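Local coordinates for protein exotoxin type A precursor (allele 1) (Streptococcus pyogenes phage T12, PDB 1FNU) that acts as a secreted superantigen toxin of the staphylococcal and streptococcal family, probably by joining host MHC class II molecules to T-cell receptors, at residues Lys59-Asn64 and Cys98-Val103; Tyr22-Gly27 and Ser195-Ile200; Ser7-Ser12 and Ser181-Phe186; Lys173-Asn178 and Gln213-Leu218. All coordinates share one frame; numbering follows the deposited sequence.

How the contacts relate
The four contacts run from the OB-fold domain across to the beta-grasp domain. Contact 1 pairs two parallel strands of the OB-fold sheet; contact 4 pairs two antiparallel strands of the beta-grasp sheet, on the far side of the chain's centre, with centres about 22 Å apart. Contact 2 joins helix 19-26 to helix 194-197, across the two domains and 168 residues apart in the chain; it touches contact 1 through Tyr100 and Ser195, and contact 3 through Tyr197 and Asp185. Contact 3 lays the N-terminal segment 7-12 against strand 182-185, the neighbour of strand 169-176 in contact 4. Contact 1 is nested inside the chain loops closed by contacts 2 and 3.

Contact 1: Lys59-Asn64 and Cys98-Val103; sequences KTELKN and CIYGGV
Lys59, Thr60 and Glu61 pair in parallel with Cys98, Ile99 and Tyr100, their short strand axes approaching to 4.6 Å at an angle of 25°. Backbone hydrogen bonds supply the continuous part of the contact: Ile99 N donates to Lys59 O, Glu61 N to Ile99 O, and Gly101 N to Glu61 O at 3.0 Å. A side-chain bond extends this pattern. With OG1 anti to the backbone N (chi1 177°), the hydroxyl of Thr60 donates to Gly101 O at 2.8 Å, in the carbonyl plane and on a lone pair. The pair belongs to the five-stranded sheet of the OB-fold domain, where strand 57-61 lies between 96-105 and 45-48.

Apolar contact gathers on the face carrying Thr60 and Ile99. Thr60 CB and Ile99 CG1 are only 3.4 Å apart, tighter than ordinary van der Waals contact, while Thr60 CG2 reaches Val103 CG2 at 4.0 Å. Helix 65-72 covers this region through Met67, on Leu62, and Phe71, on Val103.

The face of Lys59, Glu61, Cys98 and Tyr100 is more polar. Glu61 lies beside Tyr100, pointing the same way, with carboxylate and ring planes 58° apart; its OE1 approaches Tyr100 CE1 obliquely. Lys59 NZ forms a salt bridge to Glu61 OE2 at 3.0 Å, and one water donates to both that oxygen and Ile99 O. Tyr100 OH is hydrogen-bonded to Ser195 OG, and Cys98 SG forms the disulfide with Cys87, its sulfur 3.8 Å from Lys59 CE.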
# COMPACT_ATOMS: atom_id res chain seq x y z
N LYS A 59 10.51 5.43 -11.76
CA LYS A 59 10.70 4.01 -12.09
C LYS A 59 9.97 3.64 -13.39
O LYS A 59 8.85 4.08 -13.63
CB LYS A 59 10.16 3.09 -10.97
CG LYS A 59 10.37 1.64 -11.29
CD LYS A 59 9.56 0.73 -10.33
CE LYS A 59 8.09 0.57 -10.73
NZ LYS A 59 7.47 -0.56 -10.02
N THR A 60 10.67 2.89 -14.27
CA THR A 60 10.04 2.33 -15.46
C THR A 60 10.07 0.82 -15.47
O THR A 60 11.13 0.19 -15.18
CB THR A 60 10.63 2.77 -16.80
OG1 THR A 60 9.94 2.06 -17.82
CG2 THR A 60 12.21 2.47 -16.90
N GLU A 61 8.91 0.23 -15.79
CA GLU A 61 8.77 -1.18 -15.84
C GLU A 61 8.77 -1.56 -17.27
O GLU A 61 7.90 -1.14 -18.00
CB GLU A 61 7.45 -1.69 -15.21
CG GLU A 61 7.50 -1.79 -13.71
CD GLU A 61 6.13 -2.25 -13.14
OE1 GLU A 61 5.65 -3.36 -13.62
OE2 GLU A 61 5.63 -1.44 -12.26
N LEU A 62 9.72 -2.42 -17.64
CA LEU A 62 9.86 -2.90 -19.00
C LEU A 62 9.23 -4.29 -19.16
O LEU A 62 8.60 -4.83 -18.28
CB LEU A 62 11.36 -2.86 -19.38
CG LEU A 62 11.77 -1.37 -19.34
CD1 LEU A 62 13.20 -1.17 -18.91
CD2 LEU A 62 11.48 -0.71 -20.73
N LYS A 63 9.40 -4.85 -20.33
CA LYS A 63 8.82 -6.11 -20.67
C LYS A 63 9.09 -7.25 -19.76
O LYS A 63 8.19 -7.95 -19.35
CB LYS A 63 9.25 -6.49 -22.08
CG LYS A 63 8.64 -7.79 -22.52
CD LYS A 63 9.11 -8.11 -23.94
CE LYS A 63 8.85 -9.54 -24.17
NZ LYS A 63 8.44 -9.65 -25.64
N ASN A 64 10.36 -7.38 -19.43
CA ASN A 64 10.89 -8.45 -18.61
C ASN A 64 12.33 -8.17 -18.21
O ASN A 64 12.88 -7.12 -18.50
CB ASN A 64 10.87 -9.78 -19.34
CG ASN A 64 11.53 -9.73 -20.72
OD1 ASN A 64 12.55 -9.04 -20.93
ND2 ASN A 64 10.98 -10.48 -21.65
N CYS A 98 5.98 6.72 -11.70
CA CYS A 98 6.18 5.48 -12.39
C CYS A 98 5.67 5.54 -13.80
O CYS A 98 4.73 6.23 -14.10
CB CYS A 98 5.46 4.32 -11.68
SG CYS A 98 6.13 3.70 -10.07
N ILE A 99 6.35 4.79 -14.66
CA ILE A 99 5.96 4.65 -16.06
C ILE A 99 6.18 3.19 -16.53
O ILE A 99 6.74 2.35 -15.83
CB ILE A 99 6.80 5.60 -17.01
CG1 ILE A 99 8.34 5.25 -17.03
CG2 ILE A 99 6.65 7.08 -16.60
CD1 ILE A 99 9.08 5.96 -18.24
N TYR A 100 5.67 2.90 -17.72
CA TYR A 100 5.88 1.61 -18.33
C TYR A 100 6.61 1.98 -19.63
O TYR A 100 6.34 3.03 -20.26
CB TYR A 100 4.58 0.90 -18.62
CG TYR A 100 3.94 0.30 -17.38
CD1 TYR A 100 4.29 -0.97 -16.89
CD2 TYR A 100 2.98 1.04 -16.69
CE1 TYR A 100 3.67 -1.49 -15.73
CE2 TYR A 100 2.36 0.55 -15.56
CZ TYR A 100 2.69 -0.67 -15.09
OH TYR A 100 2.03 -1.10 -14.02
N GLY A 101 7.60 1.15 -19.95
CA GLY A 101 8.42 1.38 -21.12
C GLY A 101 9.01 2.77 -21.23
O GLY A 101 9.58 3.30 -20.26
N GLY A 102 8.85 3.36 -22.42
CA GLY A 102 9.32 4.71 -22.72
C GLY A 102 10.83 4.94 -22.81
O GLY A 102 11.30 6.04 -22.65
N VAL A 103 11.59 3.88 -23.05
CA VAL A 103 13.04 3.97 -23.05
C VAL A 103 13.70 3.78 -24.42
O VAL A 103 13.43 2.79 -25.08
CB VAL A 103 13.59 2.84 -22.14
CG1 VAL A 103 15.15 2.71 -22.33
CG2 VAL A 103 13.21 3.13 -20.68
O HOH W 1 5.54 1.34 -13.26

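Contact 2: Tyr22-Gly27 and Ser195-Ile200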
# COMPACT_ATOMS: atom_id res chain seq x y z
N TYR A 22 -8.16 11.12 -18.46
CA TYR A 22 -8.02 12.55 -18.76
C TYR A 22 -6.75 13.21 -18.11
O TYR A 22 -6.01 13.94 -18.78
CB TYR A 22 -9.27 13.38 -18.29
CG TYR A 22 -9.05 14.93 -18.31
CD1 TYR A 22 -8.99 15.67 -19.53
CD2 TYR A 22 -8.83 15.64 -17.11
CE1 TYR A 22 -8.74 17.01 -19.55
CE2 TYR A 22 -8.56 17.05 -17.13
CZ TYR A 22 -8.51 17.72 -18.35
OH TYR A 22 -8.29 19.11 -18.39
N PHE A 23 -6.52 13.01 -16.80
CA PHE A 23 -5.37 13.68 -16.20
C PHE A 23 -3.99 13.14 -16.68
O PHE A 23 -3.02 13.88 -16.61
CB PHE A 23 -5.50 13.65 -14.65
CG PHE A 23 -6.57 14.57 -14.11
CD1 PHE A 23 -6.33 15.95 -14.04
CD2 PHE A 23 -7.80 14.04 -13.60
CE1 PHE A 23 -7.27 16.82 -13.46
CE2 PHE A 23 -8.76 14.86 -13.04
CZ PHE A 23 -8.51 16.29 -12.96
N LEU A 24 -3.96 11.91 -17.19
CA LEU A 24 -2.74 11.28 -17.69
C LEU A 24 -2.33 11.96 -19.03
O LEU A 24 -1.17 12.25 -19.28
CB LEU A 24 -2.97 9.79 -17.99
CG LEU A 24 -3.30 8.74 -16.90
CD1 LEU A 24 -3.57 7.35 -17.53
CD2 LEU A 24 -2.17 8.76 -15.81
N TYR A 25 -3.30 12.27 -19.87
CA TYR A 25 -3.01 12.85 -21.17
C TYR A 25 -3.11 14.37 -21.33
O TYR A 25 -2.58 14.96 -22.32
CB TYR A 25 -3.82 12.12 -22.22
CG TYR A 25 -3.42 10.64 -22.32
CD1 TYR A 25 -2.24 10.25 -22.96
CD2 TYR A 25 -4.23 9.64 -21.79
CE1 TYR A 25 -1.85 8.90 -23.11
CE2 TYR A 25 -3.90 8.29 -21.90
CZ TYR A 25 -2.71 7.91 -22.56
OH TYR A 25 -2.38 6.59 -22.65
N GLU A 26 -3.80 14.98 -20.39
CA GLU A 26 -3.90 16.43 -20.36
C GLU A 26 -2.61 16.91 -19.65
O GLU A 26 -2.09 17.96 -19.99
CB GLU A 26 -5.08 16.86 -19.55
CG GLU A 26 -5.14 18.39 -19.25
CD GLU A 26 -5.24 19.23 -20.50
OE1 GLU A 26 -5.76 18.71 -21.51
OE2 GLU A 26 -4.81 20.41 -20.48
N GLY A 27 -2.10 16.17 -18.67
CA GLY A 27 -0.88 16.57 -17.95
C GLY A 27 0.38 16.46 -18.82
O GLY A 27 0.27 15.97 -19.96
N SER A 195 -2.49 2.33 -13.29
CA SER A 195 -1.35 1.42 -13.30
C SER A 195 -1.59 0.23 -14.26
O SER A 195 -0.67 -0.17 -14.97
CB SER A 195 -1.11 0.87 -11.88
OG SER A 195 -0.04 -0.05 -11.89
N LYS A 196 -2.77 -0.36 -14.19
CA LYS A 196 -3.11 -1.48 -15.05
C LYS A 196 -3.27 -1.09 -16.55
O LYS A 196 -2.72 -1.74 -17.43
CB LYS A 196 -4.36 -2.21 -14.54
CG LYS A 196 -5.65 -1.55 -15.12
CD LYS A 196 -7.11 -2.27 -14.99
CE LYS A 196 -7.14 -3.79 -15.46
NZ LYS A 196 -6.76 -4.13 -16.97
N TYR A 197 -3.93 0.05 -16.79
CA TYR A 197 -4.20 0.61 -18.09
C TYR A 197 -2.89 0.94 -18.81
O TYR A 197 -2.75 0.65 -20.02
CB TYR A 197 -4.95 1.96 -18.01
CG TYR A 197 -5.23 2.56 -19.38
CD1 TYR A 197 -6.11 1.93 -20.26
CD2 TYR A 197 -4.46 3.64 -19.86
CE1 TYR A 197 -6.21 2.31 -21.57
CE2 TYR A 197 -4.55 4.02 -21.16
CZ TYR A 197 -5.43 3.35 -22.02
OH TYR A 197 -5.51 3.73 -23.35
N LEU A 198 -1.92 1.51 -18.08
CA LEU A 198 -0.69 1.96 -18.74
C LEU A 198 0.28 0.85 -19.22
O LEU A 198 1.28 1.12 -19.93
CB LEU A 198 -0.02 3.04 -17.83
CG LEU A 198 -0.79 4.41 -17.80
CD1 LEU A 198 -0.18 5.35 -16.79
CD2 LEU A 198 -0.68 5.09 -19.22
N MET A 199 -0.09 -0.38 -18.90
CA MET A 199 0.67 -1.53 -19.27
C MET A 199 0.60 -1.65 -20.79
O MET A 199 1.33 -2.43 -21.33
CB MET A 199 0.18 -2.79 -18.54
CG MET A 199 0.57 -2.78 -17.03
SD MET A 199 -0.15 -4.17 -16.05
CE MET A 199 0.72 -5.48 -16.58
N ILE A 200 -0.22 -0.86 -21.50
CA ILE A 200 -0.10 -0.93 -22.98
C ILE A 200 1.30 -0.47 -23.44
O ILE A 200 1.70 -0.73 -24.58
CB ILE A 200 -1.18 -0.05 -23.70
CG1 ILE A 200 -1.11 1.36 -23.12
CG2 ILE A 200 -2.59 -0.79 -23.59
CD1 ILE A 200 -1.80 2.46 -23.89
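Leu24 and Leu198 reach toward each other tip to tip, Leu24 CD1 lying 4.0 Å from Leu198 CD1 and about as far from the other methyl, CD2. Beside them, Tyr25 crosses Tyr197 obliquely. The phenol oxygen does the touching: Tyr25 OH lies 3.7 Å from Tyr197 CE2, at the edge of that ring and in its plane, so the two rings are not stacked face on face. Tyr25 and Leu198 slide past each other in opposite directions, with Tyr25 OH 4.1 Å from Leu198 CD2. Leu24 CD1 also meets Tyr197 CD2 at 4.5 Å.

In the next shell, hydrogen bonds fix both phenols. Tyr25 OH pairs with Tyr201 OH, and Tyr197 OH with Asp185 O and Arg150 NH1. Further out, Leu198 packs on Tyr100 of strand 96-105 and Leu24 on Val81, while Arg150 of helix 142-157 touches Tyr25. The buried contact thus joins helix 19-26 to helix 194-197 and the 3-10 turn after it, part of the interface between the OB-fold and beta-grasp domains characteristic of this toxin family.

Contact 3: Ser7-Ser12 and Ser181-Phe186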
# COMPACT_ATOMS: atom_id res chain seq x y z
N SER A 7 -16.54 -5.06 -31.31
CA SER A 7 -16.91 -5.62 -29.99
C SER A 7 -15.71 -5.70 -29.05
O SER A 7 -15.89 -5.88 -27.85
CB SER A 7 -17.45 -7.03 -30.17
OG SER A 7 -16.46 -7.80 -30.85
N GLN A 8 -14.51 -5.61 -29.62
CA GLN A 8 -13.24 -5.64 -28.90
C GLN A 8 -12.89 -4.28 -28.30
O GLN A 8 -12.05 -4.22 -27.44
CB GLN A 8 -12.08 -6.07 -29.82
CG GLN A 8 -12.16 -7.54 -30.28
CD GLN A 8 -11.03 -8.04 -31.23
OE1 GLN A 8 -10.99 -9.23 -31.57
NE2 GLN A 8 -10.14 -7.14 -31.66
N LEU A 9 -13.50 -3.20 -28.78
CA LEU A 9 -13.25 -1.88 -28.25
C LEU A 9 -14.01 -1.59 -26.96
O LEU A 9 -15.14 -1.97 -26.78
CB LEU A 9 -13.58 -0.82 -29.32
CG LEU A 9 -12.69 -1.05 -30.58
CD1 LEU A 9 -13.19 -0.29 -31.80
CD2 LEU A 9 -11.22 -0.69 -30.24
N HIS A 10 -13.33 -0.91 -26.05
CA HIS A 10 -13.91 -0.52 -24.75
C HIS A 10 -14.76 0.73 -24.98
O HIS A 10 -14.30 1.70 -25.58
CB HIS A 10 -12.78 -0.22 -23.74
CG HIS A 10 -11.93 -1.40 -23.38
ND1 HIS A 10 -10.68 -1.26 -22.81
CD2 HIS A 10 -12.20 -2.73 -23.37
CE1 HIS A 10 -10.21 -2.46 -22.46
NE2 HIS A 10 -11.12 -3.36 -22.79
N ARG A 11 -15.99 0.71 -24.49
CA ARG A 11 -16.91 1.84 -24.64
C ARG A 11 -16.64 2.78 -23.49
O ARG A 11 -16.65 2.35 -22.31
CB ARG A 11 -18.38 1.34 -24.61
CG ARG A 11 -18.91 0.47 -25.87
CD ARG A 11 -20.31 -0.24 -25.55
NE ARG A 11 -21.08 0.81 -24.85
CZ ARG A 11 -22.10 0.67 -24.00
NH1 ARG A 11 -22.61 -0.52 -23.64
NH2 ARG A 11 -22.56 1.77 -23.42
N SER A 12 -16.37 4.05 -23.80
CA SER A 12 -16.07 5.06 -22.74
C SER A 12 -17.24 5.33 -21.78
O SER A 12 -17.02 5.71 -20.64
CB SER A 12 -15.68 6.43 -23.35
OG SER A 12 -16.80 7.08 -23.98
N SER A 181 1.51 -4.39 -37.74
CA SER A 181 0.89 -3.13 -37.30
C SER A 181 0.37 -3.46 -35.86
O SER A 181 0.31 -4.65 -35.47
CB SER A 181 -0.29 -2.79 -38.23
OG SER A 181 -1.34 -3.79 -38.08
N PHE A 182 0.05 -2.44 -35.04
CA PHE A 182 -0.52 -2.69 -33.70
C PHE A 182 -1.41 -1.53 -33.23
O PHE A 182 -1.43 -0.44 -33.83
CB PHE A 182 0.59 -3.07 -32.64
CG PHE A 182 1.68 -2.06 -32.50
CD1 PHE A 182 1.56 -0.97 -31.67
CD2 PHE A 182 2.79 -2.14 -33.31
CE1 PHE A 182 2.52 0.04 -31.65
CE2 PHE A 182 3.79 -1.13 -33.32
CZ PHE A 182 3.66 -0.04 -32.49
N TRP A 183 -2.16 -1.73 -32.15
CA TRP A 183 -2.99 -0.62 -31.82
C TRP A 183 -3.22 -0.58 -30.33
O TRP A 183 -2.92 -1.57 -29.66
CB TRP A 183 -4.33 -0.68 -32.60
CG TRP A 183 -5.04 -1.94 -32.43
CD1 TRP A 183 -4.98 -3.05 -33.23
CD2 TRP A 183 -5.94 -2.25 -31.36
NE1 TRP A 183 -5.81 -4.04 -32.72
CE2 TRP A 183 -6.40 -3.57 -31.57
CE3 TRP A 183 -6.40 -1.54 -30.24
CZ2 TRP A 183 -7.31 -4.21 -30.70
CZ3 TRP A 183 -7.32 -2.19 -29.36
CH2 TRP A 183 -7.76 -3.50 -29.60
N PHE A 184 -3.65 0.59 -29.84
CA PHE A 184 -3.93 0.78 -28.41
C PHE A 184 -5.37 1.31 -28.29
O PHE A 184 -5.77 2.21 -29.05
CB PHE A 184 -3.02 1.86 -27.79
CG PHE A 184 -1.54 1.61 -27.91
CD1 PHE A 184 -1.02 0.36 -27.78
CD2 PHE A 184 -0.67 2.68 -28.10
CE1 PHE A 184 0.37 0.17 -27.87
CE2 PHE A 184 0.74 2.45 -28.17
CZ PHE A 184 1.20 1.21 -28.06
N ASP A 185 -6.14 0.75 -27.34
CA ASP A 185 -7.51 1.21 -27.03
C ASP A 185 -7.45 2.54 -26.24
O ASP A 185 -6.79 2.60 -25.19
CB ASP A 185 -8.20 0.16 -26.18
CG ASP A 185 -9.67 0.32 -26.21
OD1 ASP A 185 -10.09 1.51 -26.26
OD2 ASP A 185 -10.38 -0.70 -26.19
N PHE A 186 -8.07 3.60 -26.73
CA PHE A 186 -8.07 4.86 -26.01
C PHE A 186 -8.81 4.76 -24.67
O PHE A 186 -8.66 5.62 -23.83
CB PHE A 186 -8.69 6.02 -26.80
CG PHE A 186 -7.81 6.57 -27.93
CD1 PHE A 186 -6.46 6.28 -28.01
CD2 PHE A 186 -8.33 7.50 -28.83
CE1 PHE A 186 -5.61 6.88 -28.94
CE2 PHE A 186 -7.49 8.14 -29.80
CZ PHE A 186 -6.11 7.82 -29.84
O HOH W 2 -9.75 -3.32 -26.18
O HOH W 3 -12.45 2.23 -27.74
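Trp183 and Asp185 meet the N-terminal part of the chain at Gln8, Leu9 and His10 of 7-12, a segment without regular structure lying beside strand 182-185, an outermost strand of the beta-grasp sheet within this chain. Trp183 comes first along that strand. Its six-membered ring carries the contact: Leu9 CD2 approaches CZ3 obliquely at 4.3 Å, and the end of the Gln8 side chain lies near the indole. Trp183 NE1 is hydrogen-bonded to Gln2 O, bringing the extreme N-terminus of the chain to the same indole.

Asp185 follows and carries most of the contact, its CG anti to the backbone N (chi1 -161°), which carries the carboxylate toward His10. OD2 accepts His10 N at 3.0 Å on its syn lone pair, with an N-H...O angle of 159°. The same oxygen lies over one face of the imidazole, 3.3 Å from His10 CG, with ring and carboxylate planes 24° apart. His10 ND1 is hydrogen-bonded instead to Phe187 O, while Asp185 OD1 accepts Phe187 N; this links both side chains to the residues just past the strand. A water also grips the carboxylate, donating to Asp185 OD2 at 2.7 Å and to Gln8 O at 2.8 Å.

Contact 4: Lys173-Asn178 and Gln213-Leu218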
# COMPACT_ATOMS: atom_id res chain seq x y z
N LYS A 173 -3.67 3.29 -34.23
CA LYS A 173 -3.02 2.18 -34.91
C LYS A 173 -1.70 2.64 -35.46
O LYS A 173 -1.60 3.68 -36.07
CB LYS A 173 -3.90 1.66 -36.06
CG LYS A 173 -3.23 0.64 -37.00
CD LYS A 173 -4.16 0.19 -38.15
CE LYS A 173 -3.50 -0.91 -39.05
NZ LYS A 173 -4.49 -1.68 -39.96
N PHE A 174 -0.68 1.85 -35.16
CA PHE A 174 0.66 2.14 -35.60
C PHE A 174 1.00 1.16 -36.74
O PHE A 174 0.77 -0.07 -36.64
CB PHE A 174 1.60 2.02 -34.41
CG PHE A 174 1.55 3.19 -33.46
CD1 PHE A 174 2.13 4.38 -33.81
CD2 PHE A 174 0.90 3.08 -32.21
CE1 PHE A 174 2.10 5.46 -32.95
CE2 PHE A 174 0.86 4.14 -31.35
CZ PHE A 174 1.46 5.34 -31.71
N ILE A 175 1.51 1.72 -37.83
CA ILE A 175 1.87 0.91 -39.00
C ILE A 175 3.35 1.14 -39.33
O ILE A 175 3.70 2.13 -39.98
CB ILE A 175 1.00 1.30 -40.19
CG1 ILE A 175 -0.47 1.45 -39.73
CG2 ILE A 175 1.05 0.15 -41.26
CD1 ILE A 175 -1.22 2.23 -40.68
N PRO A 176 4.24 0.22 -38.87
CA PRO A 176 5.70 0.26 -39.07
C PRO A 176 6.02 -0.30 -40.46
O PRO A 176 5.58 -1.39 -40.78
CB PRO A 176 6.23 -0.68 -37.97
CG PRO A 176 4.99 -1.03 -37.15
CD PRO A 176 3.89 -1.01 -38.17
N LYS A 177 6.78 0.42 -41.28
CA LYS A 177 7.14 -0.01 -42.67
C LYS A 177 7.07 -1.49 -42.89
O LYS A 177 6.35 -1.99 -43.75
CB LYS A 177 8.57 0.40 -42.97
CG LYS A 177 9.56 -0.77 -43.23
CD LYS A 177 10.99 -0.30 -43.26
CE LYS A 177 11.19 0.67 -44.34
NZ LYS A 177 10.18 1.75 -44.22
N ASN A 178 7.85 -2.14 -42.05
CA ASN A 178 8.13 -3.56 -41.95
C ASN A 178 7.02 -4.36 -41.28
O ASN A 178 5.84 -4.29 -41.72
CB ASN A 178 9.40 -3.69 -41.12
CG ASN A 178 9.47 -2.62 -39.98
OD1 ASN A 178 9.86 -2.92 -38.86
ND2 ASN A 178 9.14 -1.38 -40.31
N GLN A 213 3.44 4.93 -39.95
CA GLN A 213 2.24 5.78 -40.06
C GLN A 213 1.25 5.67 -38.85
O GLN A 213 1.04 4.58 -38.29
CB GLN A 213 1.51 5.44 -41.34
CG GLN A 213 1.92 6.30 -42.47
CD GLN A 213 1.45 5.69 -43.78
OE1 GLN A 213 2.27 5.24 -44.62
NE2 GLN A 213 0.12 5.61 -43.95
N ILE A 214 0.65 6.81 -38.49
CA ILE A 214 -0.29 6.83 -37.36
C ILE A 214 -1.66 7.09 -37.90
O ILE A 214 -1.87 8.01 -38.68
CB ILE A 214 -0.00 7.95 -36.39
CG1 ILE A 214 1.47 7.89 -35.90
CG2 ILE A 214 -0.98 7.84 -35.24
CD1 ILE A 214 1.98 9.19 -35.16
N GLU A 215 -2.59 6.26 -37.49
CA GLU A 215 -3.97 6.34 -37.88
C GLU A 215 -4.88 6.27 -36.64
O GLU A 215 -4.73 5.37 -35.79
CB GLU A 215 -4.28 5.16 -38.78
CG GLU A 215 -4.11 5.51 -40.26
CD GLU A 215 -4.18 4.30 -41.09
OE1 GLU A 215 -4.89 3.34 -40.71
OE2 GLU A 215 -3.52 4.31 -42.16
N VAL A 216 -5.80 7.23 -36.55
CA VAL A 216 -6.74 7.28 -35.45
C VAL A 216 -8.21 7.05 -35.84
O VAL A 216 -8.73 7.81 -36.67
CB VAL A 216 -6.66 8.63 -34.74
CG1 VAL A 216 -7.78 8.73 -33.76
CG2 VAL A 216 -5.35 8.76 -34.01
N TYR A 217 -8.88 6.08 -35.18
CA TYR A 217 -10.32 5.73 -35.40
C TYR A 217 -11.27 5.95 -34.20
O TYR A 217 -11.18 5.24 -33.19
CB TYR A 217 -10.45 4.27 -35.82
CG TYR A 217 -9.72 3.95 -37.09
CD1 TYR A 217 -8.36 3.59 -37.06
CD2 TYR A 217 -10.36 4.09 -38.33
CE1 TYR A 217 -7.65 3.38 -38.26
CE2 TYR A 217 -9.66 3.89 -39.53
CZ TYR A 217 -8.31 3.54 -39.48
OH TYR A 217 -7.58 3.46 -40.65
N LEU A 218 -12.20 6.88 -34.33
CA LEU A 218 -13.13 7.22 -33.25
C LEU A 218 -14.60 7.06 -33.66
O LEU A 218 -14.95 7.23 -34.86
CB LEU A 218 -12.94 8.67 -32.85
CG LEU A 218 -11.57 9.22 -32.47
CD1 LEU A 218 -11.67 10.77 -32.37
CD2 LEU A 218 -11.08 8.59 -31.11
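Phe174 and Ile214 form the apolar centre of this antiparallel pair, with Phe174 CE1 3.9 Å from Ile214 CG1. The two side chains lie side by side and point the same way, the isoleucine branch approaching the ring obliquely. Both residues are buried, and they make the non-hydrogen-bonded pair between two hydrogen-bonded ones. Four backbone bonds close the pairing tightly: Lys173 and Glu215 exchange two, Lys173 N to Glu215 O at 2.8 Å and Glu215 N to Lys173 O at 3.1 Å, while Ile175 and Gln213 exchange the other two, including Gln213 N to Ile175 O at 2.8 Å.

The other face reaches solvent, Lys173, Ile175 and Glu215 being partly exposed and Gln213 exposed, and only its polar ends are loosely placed across the pair. Ile175 reaches over toward the Glu215 carboxylate, its CD1 3.4 Å from Glu215 OE2. Lys173 runs beside Glu215 as an extended chain, but its NZ remains 5.1 Å from Glu215 OE1 and forms its salt bridge with Asp3. Within strand 212-219, Tyr217 OH donates to Glu215 OE1 at 2.7 Å from above the carboxylate plane, which holds the acid against the tyrosine.

Strand 212-219 is flanked by 169-176 on one side and, in parallel, by 110-123 on the other, in the mixed sheet of the beta-grasp domain. Helix 142-157 covers the face of Phe174 and Ile214: Ala142 and Leu145 touch Phe174, and Val149 touches Val216. Beyond strand 169-176 lies 182-185, whose Phe182 ring meets that of Phe174.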